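Local atomic coordinates of tRNA (adenine(22)-N(1))-methyltransferase (Bacillus subtilis, PDB entry 6Q56), a protein that catalyses the S-adenosyl-L-methionine-dependent methylation of adenosine 22 in tRNA, forming N(1)-methyladenosine at that position. Residues A[127-130]-A[131-135]; A[12-15]-A[16-19]. The protein carries 2 engineered substitutions. All coordinates share one frame; numbering follows the deposited sequence.

Contact 1: A[127-130]-A[131-135]. With NI (nickel (II) ion), chain E.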
loop_
_atom_site.group_PDB
_atom_site.type_symbol
_atom_site.label_atom_id
_atom_site.label_comp_id
_atom_site.label_asym_id
_atom_site.label_seq_id
_atom_site.Cartn_x
_atom_site.Cartn_y
_atom_site.Cartn_z
ATOM N N VAL A 127 1.758 6.951 -3.998
ATOM C CA VAL A 127 1.780 7.278 -5.410
ATOM C C VAL A 127 2.555 6.255 -6.246
ATOM O O VAL A 127 2.136 5.916 -7.335
ATOM C CB VAL A 127 2.344 8.688 -5.653
ATOM C CG1 VAL A 127 3.733 8.824 -5.075
ATOM C CG2 VAL A 127 2.333 9.018 -7.130
ATOM N N HIS A 128 3.680 5.775 -5.736
ATOM C CA HIS A 128 4.481 4.801 -6.463
ATOM C C HIS A 128 3.663 3.551 -6.766
ATOM O O HIS A 128 3.854 2.905 -7.784
ATOM C CB HIS A 128 5.727 4.411 -5.671
ATOM C CG HIS A 128 6.621 5.558 -5.331
ATOM N ND1 HIS A 128 7.229 6.339 -6.286
ATOM C CD2 HIS A 128 7.038 6.036 -4.137
ATOM C CE1 HIS A 128 7.967 7.260 -5.696
ATOM N NE2 HIS A 128 7.868 7.099 -4.390
ATOM N N ILE A 129 2.757 3.214 -5.862
ATOM C CA ILE A 129 1.916 2.048 -6.024
ATOM C C ILE A 129 0.857 2.306 -7.079
ATOM O O ILE A 129 0.589 1.453 -7.909
ATOM C CB ILE A 129 1.241 1.652 -4.704
ATOM C CG1 ILE A 129 2.291 1.258 -3.675
ATOM C CG2 ILE A 129 0.286 0.502 -4.916
ATOM C CD1 ILE A 129 1.709 0.863 -2.347
ATOM N N ARG A 130 0.256 3.487 -7.044
ATOM C CA ARG A 130 -0.773 3.832 -8.009
ATOM C C ARG A 130 -0.197 3.880 -9.419
ATOM O O ARG A 130 -0.827 3.433 -10.365
ATOM C CB ARG A 130 -1.451 5.148 -7.645
ATOM C CG ARG A 130 -2.291 5.060 -6.386
ATOM C CD ARG A 130 -3.104 6.316 -6.146
ATOM N NE ARG A 130 -3.664 6.350 -4.805
ATOM C CZ ARG A 130 -3.041 6.854 -3.750
ATOM N NH1 ARG A 130 -1.835 7.370 -3.872
ATOM N NH2 ARG A 130 -3.625 6.837 -2.573
ATOM N N GLU A 131 1.006 4.410 -9.553
ATOM C CA GLU A 131 1.643 4.488 -10.853
ATOM C C GLU A 131 1.894 3.085 -11.382
ATOM O O GLU A 131 1.666 2.810 -12.545
ATOM C CB GLU A 131 2.939 5.288 -10.778
ATOM C CG GLU A 131 2.717 6.778 -10.595
ATOM C CD GLU A 131 4.005 7.568 -10.543
ATOM O OE1 GLU A 131 5.067 6.952 -10.439
ATOM O OE2 GLU A 131 3.950 8.806 -10.601
ATOM N N TRP A 132 2.358 2.197 -10.515
ATOM C CA TRP A 132 2.619 0.826 -10.912
ATOM C C TRP A 132 1.321 0.115 -11.272
ATOM O O TRP A 132 1.248 -0.571 -12.272
ATOM C CB TRP A 132 3.338 0.062 -9.809
ATOM C CG TRP A 132 3.706 -1.297 -10.229
ATOM C CD1 TRP A 132 4.840 -1.671 -10.863
ATOM C CD2 TRP A 132 2.922 -2.473 -10.076
ATOM N NE1 TRP A 132 4.823 -3.013 -11.107
ATOM C CE2 TRP A 132 3.650 -3.531 -10.633
ATOM C CE3 TRP A 132 1.676 -2.738 -9.517
ATOM C CZ2 TRP A 132 3.176 -4.829 -10.646
ATOM C CZ3 TRP A 132 1.210 -4.023 -9.531
ATOM C CH2 TRP A 132 1.956 -5.053 -10.090
ATOM N N LEU A 133 0.302 0.288 -10.446
ATOM C CA LEU A 133 -0.990 -0.335 -10.678
ATOM C C LEU A 133 -1.576 0.072 -12.021
ATOM O O LEU A 133 -2.058 -0.759 -12.778
ATOM C CB LEU A 133 -1.978 0.048 -9.580
ATOM C CG LEU A 133 -1.786 -0.596 -8.220
ATOM C CD1 LEU A 133 -2.830 -0.064 -7.266
ATOM C CD2 LEU A 133 -1.860 -2.105 -8.314
ATOM N N TYR A 134 -1.529 1.359 -12.309
ATOM C CA TYR A 134 -2.069 1.877 -13.553
ATOM C C TYR A 134 -1.357 1.293 -14.769
ATOM O O TYR A 134 -1.891 1.280 -15.861
ATOM C CB TYR A 134 -1.983 3.401 -13.571
ATOM C CG TYR A 134 -2.703 4.028 -14.720
ATOM C CD1 TYR A 134 -4.033 4.378 -14.618
ATOM C CD2 TYR A 134 -2.058 4.261 -15.913
ATOM C CE1 TYR A 134 -4.699 4.949 -15.676
ATOM C CE2 TYR A 134 -2.716 4.828 -16.978
ATOM C CZ TYR A 134 -4.035 5.175 -16.853
ATOM O OH TYR A 134 -4.688 5.744 -17.906
ATOM N N LYS A 135 -0.084 1.000 -14.586
ATOM C CA LYS A 135 0.752 0.529 -15.664
ATOM C C LYS A 135 0.543 -0.939 -15.933
ATOM O O LYS A 135 0.625 -1.378 -17.062
ATOM C CB LYS A 135 2.219 0.816 -15.339
ATOM C CG LYS A 135 3.229 0.003 -16.120
ATOM C CD LYS A 135 4.654 0.395 -15.787
ATOM C CE LYS A 135 5.121 -0.215 -14.479
ATOM N NZ LYS A 135 5.511 -1.638 -14.614
HETATM NI NI NI E . 8.722 7.631 -2.727
HETATM O O HOH W 1 9.679 8.898 -3.749
#
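Ile129 and Leu133 lie side by side on one face of helix 127-135, their side chains pointing the same way, with Ile129 CG2 3.9 Å from Leu133 CD1. Leu133 CG comes obliquely up to the carbonyl oxygen one turn back, 3.2 Å from Ile129 O, the same oxygen that accepts the Leu133 N-H at 2.8 Å from that nitrogen. On another face Val127 and Glu131 pair up in the same fashion. Glu131 holds CG beside its own backbone N (chi1 -72°). That torsion and the extended chain beyond CG lay the glutamate alongside the valine, with OE2 3.8 Å from Val127 CG2.

Ordinary alpha-helical i to i+4 bonds carry this one-turn spacing. Three are nearly straight, whereas the Trp132 N to His128 O bond is longer, 3.2 Å, and less straight than the others.

His128 turns away from these pairs and gives NE2 to the nickel ion at 1.9 Å. A water bound to the same ion lies in the plane of the imidazole, off its edge, and His125 is the second protein ligand. Arg130 reaches out extended to a salt bridge with Glu143, and the indole NE1 of Trp132 bonds Glu106.

In this Rossmann-like domain the helix packs against three elements: Ile129 and Leu133 lean on strand 117-122, His128 and Trp132 meet helix 98-107, and Val127, Glu131 and Tyr134 touch helix 172-178.

Contact 2: A[12-15]-A[16-19]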
loop_
_atom_site.group_PDB
_atom_site.type_symbol
_atom_site.label_atom_id
_atom_site.label_comp_id
_atom_site.label_asym_id
_atom_site.label_seq_id
_atom_site.Cartn_x
_atom_site.Cartn_y
_atom_site.Cartn_z
ATOM N N THR A 12 -7.720 -3.078 9.066
ATOM C CA THR A 12 -8.249 -2.496 7.850
ATOM C C THR A 12 -7.853 -3.343 6.656
ATOM O O THR A 12 -8.672 -3.627 5.800
ATOM C CB THR A 12 -7.749 -1.053 7.658
ATOM O OG1 THR A 12 -8.346 -0.207 8.642
ATOM C CG2 THR A 12 -8.102 -0.528 6.285
ATOM N N VAL A 13 -6.594 -3.750 6.608
ATOM C CA VAL A 13 -6.098 -4.567 5.513
ATOM C C VAL A 13 -6.852 -5.888 5.439
ATOM O O VAL A 13 -7.296 -6.296 4.382
ATOM C CB VAL A 13 -4.587 -4.837 5.663
ATOM C CG1 VAL A 13 -4.111 -5.859 4.652
ATOM C CG2 VAL A 13 -3.802 -3.549 5.526
ATOM N N ALA A 14 -6.982 -6.546 6.577
ATOM C CA ALA A 14 -7.661 -7.831 6.656
ATOM C C ALA A 14 -9.086 -7.808 6.106
ATOM O O ALA A 14 -9.526 -8.769 5.501
ATOM C CB ALA A 14 -7.664 -8.336 8.092
ATOM N N GLU A 15 -9.804 -6.715 6.323
ATOM C CA GLU A 15 -11.184 -6.608 5.869
ATOM C C GLU A 15 -11.365 -6.716 4.361
ATOM O O GLU A 15 -12.465 -6.974 3.899
ATOM C CB GLU A 15 -11.810 -5.304 6.352
ATOM C CG GLU A 15 -11.840 -5.130 7.860
ATOM C CD GLU A 15 -12.494 -6.285 8.589
ATOM O OE1 GLU A 15 -13.431 -6.893 8.043
ATOM O OE2 GLU A 15 -12.071 -6.584 9.721
ATOM N N TYR A 16 -10.301 -6.509 3.596
ATOM C CA TYR A 16 -10.402 -6.583 2.146
ATOM C C TYR A 16 -10.022 -7.940 1.604
ATOM O O TYR A 16 -9.997 -8.139 0.402
ATOM C CB TYR A 16 -9.557 -5.505 1.482
ATOM C CG TYR A 16 -10.119 -4.130 1.673
ATOM C CD1 TYR A 16 -11.100 -3.639 0.832
ATOM C CD2 TYR A 16 -9.692 -3.330 2.712
ATOM C CE1 TYR A 16 -11.628 -2.382 1.013
ATOM C CE2 TYR A 16 -10.213 -2.076 2.900
ATOM C CZ TYR A 16 -11.178 -1.606 2.047
ATOM O OH TYR A 16 -11.694 -0.357 2.247
ATOM N N ILE A 17 -9.724 -8.873 2.492
ATOM C CA ILE A 17 -9.373 -10.210 2.068
ATOM C C ILE A 17 -10.647 -10.885 1.597
ATOM O O ILE A 17 -11.610 -10.986 2.348
ATOM C CB ILE A 17 -8.760 -11.026 3.204
ATOM C CG1 ILE A 17 -7.436 -10.413 3.631
ATOM C CG2 ILE A 17 -8.549 -12.460 2.763
ATOM C CD1 ILE A 17 -6.875 -11.019 4.883
ATOM N N PRO A 18 -10.681 -11.339 0.357
ATOM C CA PRO A 18 -11.892 -11.995 -0.134
ATOM C C PRO A 18 -12.155 -13.267 0.655
ATOM O O PRO A 18 -11.225 -13.982 0.978
ATOM C CB PRO A 18 -11.560 -12.312 -1.592
ATOM C CG PRO A 18 -10.335 -11.530 -1.905
ATOM C CD PRO A 18 -9.594 -11.419 -0.621
ATOM N N ASN A 19 -13.409 -13.548 0.969
ATOM C CA ASN A 19 -13.728 -14.752 1.721
ATOM C C ASN A 19 -13.176 -16.007 1.059
ATOM O O ASN A 19 -13.100 -16.093 -0.159
ATOM C CB ASN A 19 -15.230 -14.891 1.889
ATOM C CG ASN A 19 -15.886 -13.602 2.314
ATOM O OD1 ASN A 19 -15.238 -12.715 2.850
ATOM N ND2 ASN A 19 -17.180 -13.494 2.073
#
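Tyr16 N donates to Val13 O at 3.1 Å, a bond that is fairly straight at hydrogen (160°) although the donor stands 49° out of the carbonyl plane. It belongs to the way out of helix 8-14, where an i to i+3 bond appears as the chain passes into a type I beta turn from Ala14 to Ile17. The turn leads the chain towards strand 21-26, the first strand of the Rossmann-like sheet.

Tyr16 is the main side chain of the bend. With CG set beside its own backbone N (chi1 -71°), the phenol ring swings back along the last helical turn and presents its edge to the carbonyl oxygens there. Thr12 O lies close to the ring plane, 3.3 Å from Tyr16 CD2 and 3.6 Å from Tyr16 CE2. That oxygen also takes a weak, long bond from Glu15 N, at 3.3 Å, so both the main chain and the ring edge gather on it. The methyl of Thr12 adds a loose apolar touch, CG2 being 4.3 Å from Tyr16 CE2.

Further out, the hydroxyl of Tyr16 is hydrogen-bonded to Asp142, and its ring packs on Ile119 and Val157. The backbone oxygen of Tyr16 accepts from the Arg117 guanidinium. Thus the residue ties the turn to strands 117-122, 151-159 and, through Asp142, 139-148, while Glu15, bent at its second torsion, sends OE2 back to Gln11.

Ile17 closes the turn: its N lies 3.0 Å from Ala14 O and is hydrogen-bonded to it, though the place of that oxygen is less certain. The isoleucine side chain turns back alongside the Ala14 carbonyl, with Ile17 CD1 3.7 Å from Ala14 CA.

In the fold
Contact 2 comes first along the chain, just ahead of strand 21-26, and contact 1 follows much later, after strand 117-122. Their centres are 21 Å apart and their nearest atoms about 11 Å, so the two do not touch. Strand 117-122 joins them: residues 12-17 pack on Ile119 and Gln121, whereas helix 127-135 packs on Leu118, Leu120 and Pro122. Because side chains alternate along a strand, the contacts lie on opposite faces of the mixed sheet. Its strand order, 3-2-1-4-5-7-6, is that of class I methyltransferases, and the two contacts thus belong to the two layers that flank this sheet.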